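Local structure of membrane lipoprotein family protein (Aeropyrum pernix, 4PEV) at residues Thr238-Met243 / Arg249-Val254. The protein probably serves as the solute-binding component of an ABC transporter, holding adenosine between its two lobes. Sequence-based numbering, arbitrary orientation. Where two conformers were deposited one is given.
Sequences TTAEQM and RVFYGV. With ADN (adenosine), chain F.
F251 reaches from strand 248-254 into helix 233-245 and meets M243, a selenomethionine, and A240. The CE2 atom of the F251 ring lies 3.8 Å from M243 CB, and the bend of the M243 chain at chi3 (79°) carries its methyl CE back to within 3.8 Å of the same F251 CE2; the M243 chain and the phenyl lie alongside one another, pointing opposite ways. A240 meets the same end of the ring, its CB 4.1 Å from F251 CE2 and its carbonyl O 3.8 Å from F251 CZ. M262 and V266 of helix 258-271 also touch the phenyl, and A240, M243 and F251 are all buried. On another side of the same helical turn E241 and Q242 are exposed and do not touch the strand, and Q242 NE2 makes a weak hydrogen bond back to T238 O. Replacing F251 with an alanine would probably open a gap between helix and sheet and leave the M243 methyl without its aromatic neighbour. Farther along the strand, V254 CG1 comes within 3.9 Å of adenosine C5'. No hydrogen bond links the two segments, so the helix of this beta-alpha-beta crossover, from strand 222-226 to strand 248-254, is held here chiefly by apolar packing, with the A240 carbonyl its polar contribution at the ring.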
ATOM      1  N   THR C 238      -5.645  18.701  -3.519  1.00 31.17           N
ATOM      2  CA  THR C 238      -6.535  19.612  -2.781  1.00 31.24           C
ATOM      3  C   THR C 238      -6.827  19.074  -1.393  1.00 30.64           C
ATOM      4  O   THR C 238      -6.860  19.838  -0.429  1.00 32.61           O
ATOM      5  CB  THR C 238      -7.892  19.882  -3.473  1.00 31.03           C
ATOM      6  OG1 THR C 238      -8.614  18.655  -3.630  1.00 33.97           O
ATOM      7  CG2 THR C 238      -7.702  20.537  -4.815  1.00 30.38           C
ATOM      8  N   THR C 239      -7.048  17.771  -1.285  1.00 29.48           N
ATOM      9  CA  THR C 239      -7.267  17.169   0.023  1.00 29.83           C
ATOM     10  C   THR C 239      -6.104  17.499   0.953  1.00 30.46           C
ATOM     11  O   THR C 239      -6.325  17.951   2.075  1.00 31.90           O
ATOM     12  CB  THR C 239      -7.422  15.640  -0.048  1.00 29.50           C
ATOM     13  OG1 THR C 239      -8.450  15.304  -0.984  1.00 28.71           O
ATOM     14  CG2 THR C 239      -7.774  15.070   1.333  1.00 29.42           C
ATOM     15  N   ALA C 240      -4.880  17.290   0.462  1.00 30.91           N
ATOM     16  CA  ALA C 240      -3.654  17.532   1.229  1.00 30.67           C
ATOM     17  C   ALA C 240      -3.477  18.985   1.609  1.00 32.70           C
ATOM     18  O   ALA C 240      -3.042  19.266   2.713  1.00 34.13           O
ATOM     19  CB  ALA C 240      -2.434  17.052   0.464  1.00 29.42           C
ATOM     20  N   GLU C 241      -3.802  19.907   0.704  1.00 35.71           N
ATOM     21  CA  GLU C 241      -3.674  21.345   0.989  1.00 37.07           C
ATOM     22  C   GLU C 241      -4.592  21.805   2.111  1.00 36.78           C
ATOM     23  O   GLU C 241      -4.215  22.661   2.911  1.00 34.76           O
ATOM     24  CB  GLU C 241      -3.994  22.173  -0.244  1.00 39.94           C
ATOM     25  CG  GLU C 241      -2.909  22.190  -1.296  1.00 43.10           C
ATOM     26  CD  GLU C 241      -3.415  22.694  -2.640  1.00 47.12           C
ATOM     27  OE1 GLU C 241      -4.608  23.075  -2.750  1.00 48.46           O
ATOM     28  OE2 GLU C 241      -2.612  22.692  -3.599  1.00 50.25           O
ATOM     29  N   GLN C 242      -5.809  21.264   2.137  1.00 38.83           N
ATOM     30  CA  GLN C 242      -6.727  21.499   3.244  1.00 41.40           C
ATOM     31  C   GLN C 242      -6.104  21.020   4.530  1.00 39.87           C
ATOM     32  O   GLN C 242      -6.029  21.779   5.495  1.00 42.01           O
ATOM     33  CB  GLN C 242      -8.066  20.797   3.030  1.00 46.65           C
ATOM     34  CG  GLN C 242      -9.220  21.766   2.825  1.00 52.29           C
ATOM     35  CD  GLN C 242     -10.329  21.188   1.964  1.00 58.30           C
ATOM     36  OE1 GLN C 242     -11.489  21.110   2.385  1.00 62.38           O
ATOM     37  NE2 GLN C 242      -9.979  20.779   0.746  1.00 58.57           N
HETATM   38  N   MSE C 243      -5.629  19.773   4.523  1.00 37.25           N
HETATM   39  CA  MSE C 243      -5.005  19.161   5.707  1.00 36.57           C
HETATM   40  C   MSE C 243      -3.823  19.918   6.260  1.00 34.58           C
HETATM   41  O   MSE C 243      -3.628  19.981   7.465  1.00 32.68           O
HETATM   42  CB  MSE C 243      -4.602  17.733   5.375  1.00 37.40           C
HETATM   43  CG  MSE C 243      -5.732  16.794   5.760  1.00 39.15           C
HETATM   44 SE   MSE C 243      -5.676  15.163   4.660  1.00 43.78          SE
HETATM   45  CE  MSE C 243      -4.245  14.129   5.537  1.00 41.48           C
ATOM     46  N   ARG C 249       1.157  17.574   9.263  0.50 25.56           N
ATOM     47  CA  ARG C 249       2.524  17.782   8.795  0.50 24.85           C
ATOM     48  C   ARG C 249       3.217  16.505   8.300  0.50 24.51           C
ATOM     49  O   ARG C 249       4.251  16.575   7.640  0.50 24.78           O
ATOM     50  CB  ARG C 249       3.344  18.419   9.917  0.50 24.43           C
ATOM     51  CG  ARG C 249       2.968  19.865  10.206  0.50 23.60           C
ATOM     52  CD  ARG C 249       3.483  20.807   9.130  0.50 22.49           C
ATOM     53  NE  ARG C 249       3.359  22.207   9.531  0.50 21.72           N
ATOM     54  CZ  ARG C 249       4.303  22.893  10.159  0.50 20.36           C
ATOM     55  NH1 ARG C 249       5.446  22.317  10.463  0.50 19.70           N
ATOM     56  NH2 ARG C 249       4.090  24.157  10.476  0.50 20.07           N
ATOM     57  N   VAL C 250       2.656  15.347   8.618  1.00 24.24           N
ATOM     58  CA  VAL C 250       3.178  14.089   8.149  1.00 24.28           C
ATOM     59  C   VAL C 250       2.058  13.362   7.433  1.00 24.25           C
ATOM     60  O   VAL C 250       0.978  13.168   7.999  1.00 24.18           O
ATOM     61  CB  VAL C 250       3.668  13.247   9.315  1.00 25.19           C
ATOM     62  CG1 VAL C 250       4.327  11.973   8.798  1.00 25.99           C
ATOM     63  CG2 VAL C 250       4.628  14.069  10.169  1.00 25.51           C
ATOM     64  N   PHE C 251       2.338  12.941   6.202  1.00 24.23           N
ATOM     65  CA  PHE C 251       1.313  12.545   5.246  1.00 24.24           C
ATOM     66  C   PHE C 251       1.524  11.158   4.671  1.00 25.33           C
ATOM     67  O   PHE C 251       2.329  10.999   3.753  1.00 25.35           O
ATOM     68  CB  PHE C 251       1.340  13.510   4.078  1.00 24.14           C
ATOM     69  CG  PHE C 251       0.657  14.794   4.347  1.00 23.67           C
ATOM     70  CD1 PHE C 251       1.351  15.851   4.878  1.00 23.49           C
ATOM     71  CD2 PHE C 251      -0.680  14.939   4.050  1.00 23.82           C
ATOM     72  CE1 PHE C 251       0.732  17.052   5.111  1.00 24.07           C
ATOM     73  CE2 PHE C 251      -1.320  16.128   4.293  1.00 24.55           C
ATOM     74  CZ  PHE C 251      -0.611  17.195   4.825  1.00 24.61           C
ATOM     75  N   TYR C 252       0.767  10.176   5.164  1.00 25.81           N
ATOM     76  CA  TYR C 252       0.837   8.796   4.660  1.00 25.46           C
ATOM     77  C   TYR C 252      -0.014   8.615   3.414  1.00 26.22           C
ATOM     78  O   TYR C 252      -1.215   8.868   3.432  1.00 27.98           O
ATOM     79  CB  TYR C 252       0.353   7.836   5.745  1.00 24.63           C
ATOM     80  CG  TYR C 252       0.551   6.378   5.481  1.00 23.84           C
ATOM     81  CD1 TYR C 252       1.551   5.912   4.634  1.00 24.42           C
ATOM     82  CD2 TYR C 252      -0.235   5.442   6.146  1.00 24.96           C
ATOM     83  CE1 TYR C 252       1.730   4.548   4.431  1.00 25.32           C
ATOM     84  CE2 TYR C 252      -0.064   4.075   5.964  1.00 24.58           C
ATOM     85  CZ  TYR C 252       0.913   3.632   5.108  1.00 24.94           C
ATOM     86  OH  TYR C 252       1.066   2.280   4.928  1.00 25.48           O
ATOM     87  N   GLY C 253       0.594   8.139   2.338  1.00 26.94           N
ATOM     88  CA  GLY C 253      -0.117   7.984   1.066  1.00 27.10           C
ATOM     89  C   GLY C 253      -0.762   6.632   0.903  1.00 26.57           C
ATOM     90  O   GLY C 253      -0.087   5.661   0.638  1.00 26.84           O
ATOM     91  N   VAL C 254      -2.076   6.566   1.055  1.00 27.36           N
ATOM     92  CA  VAL C 254      -2.785   5.291   0.964  1.00 27.81           C
ATOM     93  C   VAL C 254      -3.879   5.330  -0.123  1.00 27.05           C
ATOM     94  O   VAL C 254      -4.979   4.811   0.060  1.00 26.61           O
ATOM     95  CB  VAL C 254      -3.400   4.881   2.325  1.00 28.50           C
ATOM     96  CG1 VAL C 254      -3.607   3.375   2.368  1.00 29.80           C
ATOM     97  CG2 VAL C 254      -2.516   5.301   3.489  1.00 28.88           C
TER
HETATM   98  O5' ADN F 501      -2.134   2.899  -2.559  1.00 24.76           O
HETATM   99  C5' ADN F 501      -2.617   2.414  -1.292  1.00 24.46           C
HETATM  100  C4' ADN F 501      -3.491   1.157  -1.356  1.00 25.00           C
HETATM  101  O4' ADN F 501      -4.724   1.394  -2.040  1.00 25.17           O
HETATM  102  C3' ADN F 501      -2.905  -0.063  -2.061  1.00 25.42           C
HETATM  103  O3' ADN F 501      -1.990  -0.784  -1.229  1.00 24.73           O
HETATM  104  C2' ADN F 501      -4.157  -0.854  -2.425  1.00 25.15           C
HETATM  105  O2' ADN F 501      -4.652  -1.656  -1.344  1.00 24.87           O
HETATM  106  C1' ADN F 501      -5.153   0.231  -2.741  1.00 25.20           C
HETATM  107  N9  ADN F 501      -5.167   0.539  -4.183  1.00 26.41           N
HETATM  108  C8  ADN F 501      -4.296   1.317  -4.868  1.00 26.73           C
HETATM  109  N7  ADN F 501      -4.628   1.390  -6.185  1.00 27.31           N
HETATM  110  C5  ADN F 501      -5.744   0.646  -6.338  1.00 28.16           C
HETATM  111  C6  ADN F 501      -6.642   0.269  -7.449  1.00 28.08           C
HETATM  112  N6  ADN F 501      -6.395   0.721  -8.693  1.00 28.70           N
HETATM  113  N1  ADN F 501      -7.696  -0.542  -7.184  1.00 28.31           N
HETATM  114  C2  ADN F 501      -7.951  -1.014  -5.945  1.00 27.77           C
HETATM  115  N3  ADN F 501      -7.181  -0.717  -4.891  1.00 28.04           N
HETATM  116  C4  ADN F 501      -6.088   0.084  -5.020  1.00 27.80           C